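D-psicose 3-epimerase (Agrobacterium tumefaciens, PDB 2HK0) catalyses the interconversion of D-fructose and D-psicose by epimerisation at C3, apparently with the help of a bound metal ion. Local coordinates at residues A[23-28]-A[48-53]; A[201-206]-A[227-232]; A[212-217]-A[242-247]; A[233-238]-A[262-267]. All coordinates share one frame; numbering follows the deposited sequence.

Contact 1. Residues A[23-28]-A[48-53]; sequences HGIYYS and LGFDII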
# COMPACT_ATOMS: atom_id res chain seq x y z
N HIS A 23 10.53 -22.59 4.04
CA HIS A 23 10.98 -21.75 2.95
C HIS A 23 11.98 -22.41 2.01
O HIS A 23 12.89 -23.12 2.44
CB HIS A 23 11.57 -20.46 3.52
CG HIS A 23 10.55 -19.58 4.16
ND1 HIS A 23 9.97 -19.88 5.38
CD2 HIS A 23 9.94 -18.45 3.72
CE1 HIS A 23 9.05 -18.97 5.66
NE2 HIS A 23 9.01 -18.10 4.67
N GLY A 24 11.78 -22.17 0.72
CA GLY A 24 12.66 -22.74 -0.28
C GLY A 24 12.93 -21.77 -1.42
O GLY A 24 12.45 -20.64 -1.43
N ILE A 25 13.71 -22.22 -2.39
CA ILE A 25 14.03 -21.42 -3.56
C ILE A 25 14.17 -22.35 -4.76
O ILE A 25 14.62 -23.49 -4.62
CB ILE A 25 15.35 -20.66 -3.35
CG1 ILE A 25 15.69 -19.83 -4.60
CG2 ILE A 25 16.46 -21.64 -3.03
CD1 ILE A 25 16.69 -18.69 -4.35
N TYR A 26 13.76 -21.87 -5.93
CA TYR A 26 13.88 -22.63 -7.17
C TYR A 26 15.35 -22.47 -7.62
O TYR A 26 15.78 -21.35 -7.89
CB TYR A 26 12.93 -22.04 -8.21
CG TYR A 26 12.80 -22.86 -9.47
CD1 TYR A 26 12.58 -24.23 -9.41
CD2 TYR A 26 12.79 -22.24 -10.72
CE1 TYR A 26 12.36 -24.98 -10.57
CE2 TYR A 26 12.57 -22.98 -11.89
CZ TYR A 26 12.35 -24.35 -11.80
OH TYR A 26 12.09 -25.08 -12.94
N TYR A 27 16.11 -23.57 -7.71
CA TYR A 27 17.54 -23.48 -8.05
C TYR A 27 17.90 -22.79 -9.37
O TYR A 27 19.01 -22.27 -9.50
CB TYR A 27 18.20 -24.88 -8.00
CG TYR A 27 18.08 -25.63 -9.29
CD1 TYR A 27 16.86 -26.15 -9.71
CD2 TYR A 27 19.18 -25.72 -10.16
CE1 TYR A 27 16.72 -26.74 -10.96
CE2 TYR A 27 19.05 -26.32 -11.41
CZ TYR A 27 17.81 -26.82 -11.80
OH TYR A 27 17.67 -27.41 -13.03
N SER A 28 16.98 -22.76 -10.34
CA SER A 28 17.25 -22.09 -11.62
C SER A 28 17.55 -20.59 -11.49
O SER A 28 17.93 -19.92 -12.47
CB SER A 28 16.07 -22.28 -12.58
OG SER A 28 16.05 -23.61 -13.07
N LEU A 48 22.81 -22.14 2.48
CA LEU A 48 22.30 -20.78 2.55
C LEU A 48 21.18 -20.68 3.59
O LEU A 48 20.68 -19.59 3.87
CB LEU A 48 21.81 -20.32 1.17
CG LEU A 48 22.89 -20.22 0.08
CD1 LEU A 48 22.23 -19.92 -1.26
CD2 LEU A 48 23.90 -19.12 0.44
N GLY A 49 20.77 -21.80 4.16
CA GLY A 49 19.74 -21.73 5.19
C GLY A 49 18.31 -22.11 4.82
O GLY A 49 17.44 -22.12 5.68
N PHE A 50 18.07 -22.41 3.56
CA PHE A 50 16.72 -22.79 3.14
C PHE A 50 16.31 -24.17 3.67
O PHE A 50 17.15 -25.06 3.83
CB PHE A 50 16.63 -22.79 1.61
CG PHE A 50 16.69 -21.40 0.99
CD1 PHE A 50 15.53 -20.64 0.82
CD2 PHE A 50 17.91 -20.86 0.57
CE1 PHE A 50 15.58 -19.36 0.24
CE2 PHE A 50 17.97 -19.58 -0.01
CZ PHE A 50 16.79 -18.83 -0.17
N ASP A 51 15.02 -24.34 3.94
CA ASP A 51 14.48 -25.62 4.40
C ASP A 51 14.23 -26.51 3.18
O ASP A 51 14.23 -27.73 3.27
CB ASP A 51 13.11 -25.42 5.07
CG ASP A 51 13.14 -24.40 6.20
OD1 ASP A 51 13.94 -24.58 7.14
OD2 ASP A 51 12.35 -23.42 6.16
N ILE A 52 14.01 -25.88 2.03
CA ILE A 52 13.67 -26.59 0.81
C ILE A 52 14.36 -26.08 -0.45
O ILE A 52 14.68 -24.88 -0.56
CB ILE A 52 12.14 -26.47 0.55
CG1 ILE A 52 11.35 -27.17 1.65
CG2 ILE A 52 11.77 -26.99 -0.85
CD1 ILE A 52 9.89 -26.81 1.63
N ILE A 53 14.59 -26.98 -1.40
CA ILE A 53 15.12 -26.59 -2.70
C ILE A 53 14.10 -27.17 -3.68
O ILE A 53 13.72 -28.33 -3.58
CB ILE A 53 16.54 -27.17 -3.01
CG1 ILE A 53 16.93 -26.79 -4.44
CG2 ILE A 53 16.56 -28.69 -2.85
CD1 ILE A 53 18.38 -27.20 -4.84
O HOH W 1 11.79 -21.27 7.80

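Contact 2. Residues A[201-206]-A[227-232]; sequences MLDTFH and HFHTGE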
# COMPACT_ATOMS: atom_id res chain seq x y z
N MSE A 201 -2.54 -23.87 -6.11
CA MSE A 201 -1.21 -23.27 -5.93
C MSE A 201 -1.23 -21.83 -6.42
O MSE A 201 -1.67 -21.55 -7.54
CB MSE A 201 -0.18 -24.07 -6.71
CG MSE A 201 1.17 -23.47 -6.72
SE MSE A 201 2.38 -24.59 -7.72
CE MSE A 201 3.84 -23.30 -7.91
N LEU A 202 -0.76 -20.91 -5.58
CA LEU A 202 -0.73 -19.48 -5.93
C LEU A 202 0.70 -18.97 -6.03
O LEU A 202 1.61 -19.48 -5.37
CB LEU A 202 -1.52 -18.65 -4.91
CG LEU A 202 -2.99 -19.05 -4.76
CD1 LEU A 202 -3.68 -18.16 -3.70
CD2 LEU A 202 -3.69 -18.93 -6.12
N ASP A 203 0.89 -17.91 -6.81
CA ASP A 203 2.21 -17.34 -7.06
C ASP A 203 2.07 -15.80 -7.06
O ASP A 203 1.28 -15.26 -7.83
CB ASP A 203 2.67 -17.87 -8.41
CG ASP A 203 4.04 -17.40 -8.82
OD1 ASP A 203 4.39 -16.24 -8.52
OD2 ASP A 203 4.76 -18.19 -9.47
N THR A 204 2.81 -15.11 -6.19
CA THR A 204 2.68 -13.66 -6.12
C THR A 204 2.86 -12.94 -7.44
O THR A 204 2.19 -11.95 -7.68
CB THR A 204 3.62 -13.03 -5.06
OG1 THR A 204 4.98 -13.39 -5.33
CG2 THR A 204 3.20 -13.50 -3.68
N PHE A 205 3.74 -13.44 -8.30
CA PHE A 205 3.95 -12.81 -9.60
C PHE A 205 2.66 -12.82 -10.44
O PHE A 205 2.31 -11.82 -11.09
CB PHE A 205 5.07 -13.54 -10.37
CG PHE A 205 5.23 -13.09 -11.81
CD1 PHE A 205 5.71 -11.82 -12.12
CD2 PHE A 205 4.88 -13.95 -12.86
CE1 PHE A 205 5.85 -11.41 -13.47
CE2 PHE A 205 5.02 -13.55 -14.21
CZ PHE A 205 5.51 -12.27 -14.50
N HIS A 206 1.94 -13.95 -10.41
CA HIS A 206 0.72 -14.10 -11.19
C HIS A 206 -0.45 -13.40 -10.52
O HIS A 206 -1.29 -12.79 -11.18
CB HIS A 206 0.43 -15.59 -11.40
CG HIS A 206 1.52 -16.32 -12.12
ND1 HIS A 206 1.89 -16.01 -13.41
CD2 HIS A 206 2.34 -17.33 -11.72
CE1 HIS A 206 2.89 -16.80 -13.78
NE2 HIS A 206 3.18 -17.60 -12.78
N HIS A 227 0.56 -25.16 -2.10
CA HIS A 227 1.91 -24.72 -2.44
C HIS A 227 1.85 -23.22 -2.75
O HIS A 227 0.81 -22.71 -3.17
CB HIS A 227 2.42 -25.52 -3.65
CG HIS A 227 3.91 -25.62 -3.74
ND1 HIS A 227 4.71 -25.87 -2.65
CD2 HIS A 227 4.74 -25.54 -4.81
CE1 HIS A 227 5.97 -25.93 -3.03
NE2 HIS A 227 6.02 -25.74 -4.34
N PHE A 228 2.96 -22.51 -2.56
CA PHE A 228 2.99 -21.05 -2.74
C PHE A 228 4.34 -20.58 -3.30
O PHE A 228 5.40 -20.98 -2.81
CB PHE A 228 2.74 -20.39 -1.38
CG PHE A 228 2.36 -18.92 -1.44
CD1 PHE A 228 1.17 -18.51 -2.01
CD2 PHE A 228 3.18 -17.96 -0.83
CE1 PHE A 228 0.77 -17.17 -1.98
CE2 PHE A 228 2.80 -16.61 -0.79
CZ PHE A 228 1.60 -16.21 -1.36
N HIS A 229 4.28 -19.72 -4.31
CA HIS A 229 5.49 -19.18 -4.92
C HIS A 229 5.57 -17.67 -4.66
O HIS A 229 4.55 -16.98 -4.68
CB HIS A 229 5.48 -19.42 -6.44
CG HIS A 229 6.00 -20.76 -6.84
ND1 HIS A 229 6.21 -21.11 -8.16
CD2 HIS A 229 6.44 -21.81 -6.10
CE1 HIS A 229 6.75 -22.32 -8.21
NE2 HIS A 229 6.90 -22.76 -6.97
N THR A 230 6.79 -17.17 -4.46
CA THR A 230 6.97 -15.75 -4.19
C THR A 230 8.01 -15.07 -5.09
O THR A 230 8.95 -15.71 -5.58
CB THR A 230 7.41 -15.51 -2.76
OG1 THR A 230 8.56 -16.32 -2.49
CG2 THR A 230 6.28 -15.87 -1.79
N GLY A 231 7.83 -13.77 -5.26
CA GLY A 231 8.72 -12.96 -6.07
C GLY A 231 8.08 -11.58 -6.18
O GLY A 231 6.88 -11.44 -5.93
N GLU A 232 8.87 -10.57 -6.53
CA GLU A 232 8.31 -9.24 -6.66
C GLU A 232 7.58 -9.22 -8.01
O GLU A 232 7.63 -10.20 -8.76
CB GLU A 232 9.42 -8.18 -6.60
CG GLU A 232 10.12 -8.07 -5.22
CD GLU A 232 9.19 -7.56 -4.09
OE1 GLU A 232 8.11 -7.00 -4.41
OE2 GLU A 232 9.56 -7.70 -2.89

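Contact 3. Residues A[212-217]-A[242-247]; sequences DSFGDA and RMPWHE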
# COMPACT_ATOMS: atom_id res chain seq x y z
N ASP A 212 -7.88 -9.36 -7.58
CA ASP A 212 -8.46 -8.14 -7.04
C ASP A 212 -7.77 -7.81 -5.71
O ASP A 212 -7.50 -6.64 -5.41
CB ASP A 212 -9.97 -8.34 -6.80
CG ASP A 212 -10.62 -7.13 -6.13
OD1 ASP A 212 -10.37 -5.99 -6.57
OD2 ASP A 212 -11.39 -7.33 -5.17
N SER A 213 -7.48 -8.84 -4.91
CA SER A 213 -6.83 -8.67 -3.61
C SER A 213 -5.96 -9.89 -3.24
O SER A 213 -6.43 -11.02 -3.32
CB SER A 213 -7.89 -8.46 -2.52
OG SER A 213 -7.36 -8.68 -1.22
N PHE A 214 -4.72 -9.65 -2.83
CA PHE A 214 -3.81 -10.75 -2.46
C PHE A 214 -4.36 -11.52 -1.25
O PHE A 214 -4.42 -12.75 -1.26
CB PHE A 214 -2.40 -10.22 -2.13
CG PHE A 214 -1.64 -9.69 -3.32
CD1 PHE A 214 -1.76 -8.35 -3.69
CD2 PHE A 214 -0.81 -10.52 -4.06
CE1 PHE A 214 -1.05 -7.85 -4.80
CE2 PHE A 214 -0.09 -10.02 -5.15
CZ PHE A 214 -0.22 -8.69 -5.52
N GLY A 215 -4.75 -10.77 -0.22
CA GLY A 215 -5.29 -11.40 0.96
C GLY A 215 -6.55 -12.19 0.65
O GLY A 215 -6.73 -13.32 1.14
N ASP A 216 -7.43 -11.61 -0.16
CA ASP A 216 -8.67 -12.29 -0.51
C ASP A 216 -8.43 -13.55 -1.32
O ASP A 216 -9.12 -14.54 -1.12
CB ASP A 216 -9.61 -11.37 -1.31
CG ASP A 216 -10.40 -10.41 -0.42
OD1 ASP A 216 -10.32 -10.51 0.83
OD2 ASP A 216 -11.12 -9.56 -0.98
N ALA A 217 -7.44 -13.51 -2.22
CA ALA A 217 -7.15 -14.67 -3.06
C ALA A 217 -6.63 -15.83 -2.19
O ALA A 217 -6.98 -17.01 -2.38
CB ALA A 217 -6.12 -14.30 -4.13
N ARG A 242 7.73 -3.73 -3.95
CA ARG A 242 6.47 -3.25 -3.38
C ARG A 242 5.34 -4.24 -3.12
O ARG A 242 4.23 -3.84 -2.79
CB ARG A 242 5.94 -2.12 -4.26
CG ARG A 242 5.62 -2.57 -5.68
CD ARG A 242 5.12 -1.43 -6.53
NE ARG A 242 5.30 -1.76 -7.93
CZ ARG A 242 4.48 -2.51 -8.65
NH1 ARG A 242 3.37 -3.01 -8.11
NH2 ARG A 242 4.80 -2.80 -9.91
N MSE A 243 5.60 -5.53 -3.27
CA MSE A 243 4.59 -6.55 -3.01
C MSE A 243 4.05 -6.30 -1.57
O MSE A 243 4.81 -5.93 -0.66
CB MSE A 243 5.26 -7.92 -3.11
CG MSE A 243 4.36 -9.11 -3.38
SE MSE A 243 3.37 -8.99 -5.05
CE MSE A 243 4.69 -9.44 -6.38
N PRO A 244 2.74 -6.48 -1.33
CA PRO A 244 2.22 -6.24 0.03
C PRO A 244 2.53 -7.44 0.95
O PRO A 244 1.63 -8.15 1.40
CB PRO A 244 0.72 -6.05 -0.18
CG PRO A 244 0.52 -6.07 -1.69
CD PRO A 244 1.65 -6.84 -2.25
N TRP A 245 3.80 -7.63 1.24
CA TRP A 245 4.24 -8.75 2.06
C TRP A 245 3.52 -8.91 3.40
O TRP A 245 3.18 -10.03 3.78
CB TRP A 245 5.76 -8.67 2.25
CG TRP A 245 6.49 -8.79 0.93
CD1 TRP A 245 7.26 -7.83 0.33
CD2 TRP A 245 6.46 -9.90 0.04
NE1 TRP A 245 7.72 -8.29 -0.89
CE2 TRP A 245 7.23 -9.55 -1.10
CE3 TRP A 245 5.85 -11.17 0.08
CZ2 TRP A 245 7.41 -10.43 -2.19
CZ3 TRP A 245 6.02 -12.03 -0.99
CH2 TRP A 245 6.80 -11.65 -2.11
N HIS A 246 3.27 -7.81 4.09
CA HIS A 246 2.58 -7.88 5.37
C HIS A 246 1.16 -8.45 5.21
O HIS A 246 0.73 -9.30 5.99
CB HIS A 246 2.56 -6.50 6.02
CG HIS A 246 1.87 -6.47 7.35
ND1 HIS A 246 0.59 -5.99 7.52
CD2 HIS A 246 2.28 -6.89 8.58
CE1 HIS A 246 0.24 -6.10 8.79
NE2 HIS A 246 1.24 -6.65 9.45
N GLU A 247 0.44 -7.97 4.21
CA GLU A 247 -0.92 -8.45 3.94
C GLU A 247 -0.89 -9.95 3.59
O GLU A 247 -1.74 -10.74 4.03
CB GLU A 247 -1.52 -7.67 2.76
CG GLU A 247 -2.95 -8.07 2.41
CD GLU A 247 -3.45 -7.42 1.13
OE1 GLU A 247 -3.03 -6.28 0.85
OE2 GLU A 247 -4.26 -8.03 0.40
O HOH W 2 -4.50 -6.57 -1.98

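Contact 4. Residues A[233-238]-A[262-267]; sequences SNRRVP and IMEPFV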
# COMPACT_ATOMS: atom_id res chain seq x y z
N SER A 233 6.90 -8.12 -8.32
CA SER A 233 6.12 -8.04 -9.55
C SER A 233 6.95 -8.28 -10.80
O SER A 233 6.43 -8.79 -11.81
CB SER A 233 5.42 -6.68 -9.66
OG SER A 233 6.36 -5.66 -9.95
N ASN A 234 8.23 -7.89 -10.75
CA ASN A 234 9.12 -8.09 -11.89
C ASN A 234 10.10 -9.24 -11.64
O ASN A 234 11.13 -9.35 -12.31
CB ASN A 234 9.87 -6.79 -12.25
CG ASN A 234 10.61 -6.18 -11.06
OD1 ASN A 234 10.84 -6.85 -10.04
ND2 ASN A 234 10.99 -4.90 -11.18
N ARG A 235 9.76 -10.07 -10.65
CA ARG A 235 10.51 -11.29 -10.33
C ARG A 235 11.82 -11.21 -9.56
O ARG A 235 12.59 -12.16 -9.58
CB ARG A 235 10.75 -12.10 -11.61
CG ARG A 235 9.50 -12.34 -12.41
CD ARG A 235 8.88 -13.64 -12.01
NE ARG A 235 8.51 -14.38 -13.19
CZ ARG A 235 8.01 -15.60 -13.19
NH1 ARG A 235 7.82 -16.26 -12.06
NH2 ARG A 235 7.69 -16.16 -14.35
N ARG A 236 12.07 -10.08 -8.91
CA ARG A 236 13.26 -9.97 -8.07
C ARG A 236 12.94 -10.77 -6.80
O ARG A 236 11.79 -11.16 -6.58
CB ARG A 236 13.53 -8.52 -7.71
CG ARG A 236 14.06 -7.67 -8.88
CD ARG A 236 14.11 -6.21 -8.45
NE ARG A 236 12.75 -5.72 -8.31
CZ ARG A 236 12.40 -4.64 -7.62
NH1 ARG A 236 13.33 -3.91 -7.00
NH2 ARG A 236 11.12 -4.30 -7.58
N VAL A 237 13.95 -11.02 -5.98
CA VAL A 237 13.74 -11.77 -4.76
C VAL A 237 12.83 -10.99 -3.82
O VAL A 237 12.81 -9.76 -3.82
CB VAL A 237 15.07 -12.07 -4.04
CG1 VAL A 237 16.04 -12.78 -4.98
CG2 VAL A 237 15.68 -10.78 -3.52
N PRO A 238 12.05 -11.71 -3.01
CA PRO A 238 11.13 -11.08 -2.06
C PRO A 238 11.84 -10.09 -1.14
O PRO A 238 12.91 -10.37 -0.60
CB PRO A 238 10.57 -12.27 -1.31
CG PRO A 238 10.54 -13.36 -2.38
CD PRO A 238 11.91 -13.18 -3.01
N ILE A 262 8.12 -21.02 -1.69
CA ILE A 262 9.31 -21.07 -2.54
C ILE A 262 9.50 -19.77 -3.29
O ILE A 262 8.60 -19.34 -4.04
CB ILE A 262 9.19 -22.17 -3.62
CG1 ILE A 262 8.66 -23.47 -3.01
CG2 ILE A 262 10.57 -22.37 -4.31
CD1 ILE A 262 9.54 -24.07 -1.93
N MSE A 263 10.64 -19.12 -3.10
CA MSE A 263 10.87 -17.89 -3.87
C MSE A 263 11.35 -18.37 -5.25
O MSE A 263 12.18 -19.27 -5.36
CB MSE A 263 11.91 -16.99 -3.21
CG MSE A 263 13.26 -17.62 -2.94
SE MSE A 263 14.38 -16.29 -2.01
CE MSE A 263 13.45 -16.17 -0.31
N GLU A 264 10.80 -17.77 -6.30
CA GLU A 264 11.11 -18.15 -7.67
C GLU A 264 11.61 -16.92 -8.41
O GLU A 264 10.98 -16.43 -9.34
CB GLU A 264 9.81 -18.68 -8.30
CG GLU A 264 9.91 -19.19 -9.72
CD GLU A 264 8.55 -19.65 -10.24
OE1 GLU A 264 7.57 -18.90 -10.05
OE2 GLU A 264 8.46 -20.75 -10.82
N PRO A 265 12.78 -16.41 -8.01
CA PRO A 265 13.29 -15.22 -8.70
C PRO A 265 14.00 -15.49 -10.02
O PRO A 265 14.71 -16.48 -10.18
CB PRO A 265 14.20 -14.59 -7.65
CG PRO A 265 14.76 -15.80 -6.91
CD PRO A 265 13.65 -16.82 -6.89
N PHE A 266 13.77 -14.60 -10.98
CA PHE A 266 14.40 -14.70 -12.29
C PHE A 266 14.88 -13.28 -12.59
O PHE A 266 14.09 -12.41 -12.99
CB PHE A 266 13.37 -15.16 -13.34
CG PHE A 266 12.95 -16.62 -13.20
CD1 PHE A 266 13.83 -17.65 -13.51
CD2 PHE A 266 11.65 -16.95 -12.80
CE1 PHE A 266 13.43 -19.00 -13.44
CE2 PHE A 266 11.23 -18.28 -12.71
CZ PHE A 266 12.13 -19.32 -13.04
N VAL A 267 16.18 -13.05 -12.39
CA VAL A 267 16.75 -11.74 -12.57
C VAL A 267 17.92 -11.68 -13.58
O VAL A 267 18.51 -10.62 -13.79
CB VAL A 267 17.24 -11.18 -11.20
CG1 VAL A 267 16.06 -11.09 -10.20
CG2 VAL A 267 18.34 -12.07 -10.64
O HOH W 3 12.57 -10.63 -14.44

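Contact 1. Residues A[23-28]-A[48-53]
Residues 23-28 and 48-53 make a buried parallel-strand contact between the first two strands of the barrel, where the approach to strand 52-56 is tied to strand 22-26 through Asp51 and His23. The carboxylate of Asp51 folds back onto the backbone of His23: OD2 takes the His23 N-H on its anti lone pair at 2.9 Å, an almost straight bond (176°). Turning CG away from the carbonyl carbon, to the side of its own backbone N (chi1 -55°), gives Asp51 this reach. The return bonds converge on one acceptor, since His23 O receives Asp51 N at 2.9 Å and Ile52 N at 3.0 Å, two N-H groups sharing a single carbonyl oxygen. A water donates to Asp51 OD2 and makes a weak hydrogen bond with His23 ND1, while Asp51 OD1 is engaged by Arg304 in a salt bridge, linking this turn to helix 289-307. Further along, Ile25 N reaches Ile52 O by a weak bond only.

Apolar packing completes the join. The Ile25 CG2 methyl stands over the centre of the Phe50 ring, 3.8 Å from its centroid and 3° off the normal, a CH-pi contact; the rim of the same ring meets His23 O in plane. Beyond it, Tyr27 CB rests on Ile53 CD1 at 3.9 Å. Val45 of helix 39-47 packs on Ile25, Phe50 and Ile53 alike. Strand, helix and parallel strand thus form the first beta-alpha-beta unit of a TIM barrel.

Contact 2. Residues A[201-206]-A[227-232]
Met201, His229 and Thr204 have the largest areas buried in this contact between two neighbouring parallel strands, whose axes run 4.7 Å apart and 9° from parallel. Met201, built as selenomethionine, is extended along its whole side chain and runs beside His227, so that SE comes to the edge of the imidazole, 3.9 Å from His227 CD2. Its methyl CE ends over the face of the His229 ring, modelled too close for the separation to be trusted. Asp203 OD2 approaches that ring in its plane at the edge, with the carboxylate turned 76° against the imidazole. Both histidines are held from beyond the pair by Glu54, which accepts from His227 NE2 and His229 NE2.

The backbone of His229 is bonded through its N to Leu202 O at 2.9 Å. Thr204 continues the join where the strand gives way to helix 204-210: with OG1 set between the backbone N and the carbonyl carbon (chi1 56°), its hydroxyl donates to a lone pair of Gly231 O at 2.8 Å. Asp203 N-caps this helix, OD1 taking the Phe205 N-H at 2.9 Å. On the other face of the sheet, Leu202 CB meets Phe228 CD1 at 4.0 Å.

Strands 166-170 and 260-263 flank the pair within the barrel, and helix 245-254 packs outside it against Phe228, Thr204 and Thr230.

Contact 3. Residues A[212-217]-A[242-247]
In the second segment, Met243 is the first residue to touch, with its selenium against Phe214: SE lies 3.6 Å from Phe214 CE2, obliquely placed with respect to the ring, in a Met-aromatic contact. The side chain gets there by bending at chi2 and chi3, while its backbone N is fixed by Glu232 OE1. Pro244 follows, centre of an inverse gamma turn and N-cap residue of helix 245-254. Its CD sits over one face of Phe214, 4.1 Å from the ring centroid and displaced toward the rim.

Within the first turn of the helix, Glu247 crosses to the start of helix 214-221. Its extended chain (chi1 -179°) brings OE2 to Gly215 N at 2.9 Å, met on the anti side and 22° out of the carboxylate plane. A water donates to Glu247 OE2 at 2.8 Å and accepts from Phe214 N. Ser213 OG caps the same helix by accepting from Asp216 N, so three first-turn N-H groups have acceptors at this end: a water, Glu247 and Ser213. Arg242 of a second subunit also packs on Phe214. A carboxylate received at a helix N-terminus here joins successive helices of the outer alpha layer of a TIM barrel.

Contact 4. Residues A[233-238]-A[262-267]
Arg235 O accepts the Phe266 N-H at 3.1 Å, pinning the loop of 233-238 to the chain that leaves strand 260-263. The Arg235 side chain then bends at chi2 and chi3 and runs beside Phe266 toward Glu264, where NH1 and OE1 make a long salt bridge (3.3 Å) whose hydrogen bond is weak. The carboxylate meets the guanidinium at its edge, the two planes 87° apart. Phe266 CD2 stands over the centre of the guanidinium, 3.9 Å from Arg235 CZ, and Phe205 makes a cation-pi contact with the same group. Glu264 OE1 also has a weak hydrogen bond with His229 ND1.

The loop after strand 225-230 here meets the end of strand 260-263, at the C-terminal end of the sheet where TIM-barrel enzymes carry their active sites. A water bridges the loops there, donating to Asn234 O and to Phe266 O.

Farther out, Asn234 OD1 accepts from Arg236 NE at 2.8 Å, while Arg236 NH1 pairs with Asp212 of a second subunit. Apolar contacts finish the interface: Val237 CG1 on Pro265 CB at 3.7 Å, Pro238 CD on Met263 CB at 3.8 Å, and Val267 CG1 against Arg236 CA at 3.7 Å.

Contacts 1, 2 and 4 are buried and share the closed sheet: strand 260-263 of contact 4 lies between strand 225-230 of contact 2 and strand 22-26 of contact 1, with backbone bonds from Met263 to Gly24 and Tyr26 and from Thr230 to Ile262 and Glu264. Contact 3 is partly buried, its centre about 19 Å from the chain centre, and borders three other subunits; Glu232 ties it to contact 2 through Trp245 and Met243. Contact 2 combines strand pairing with side chains packed along the sheet, a carboxylate gripping backbone marks contacts 1 and 3, and contact 4 adds a charged pair. Contacts 3 and 4 make polar bonds to a second subunit; contact 2 packs on it through Phe205.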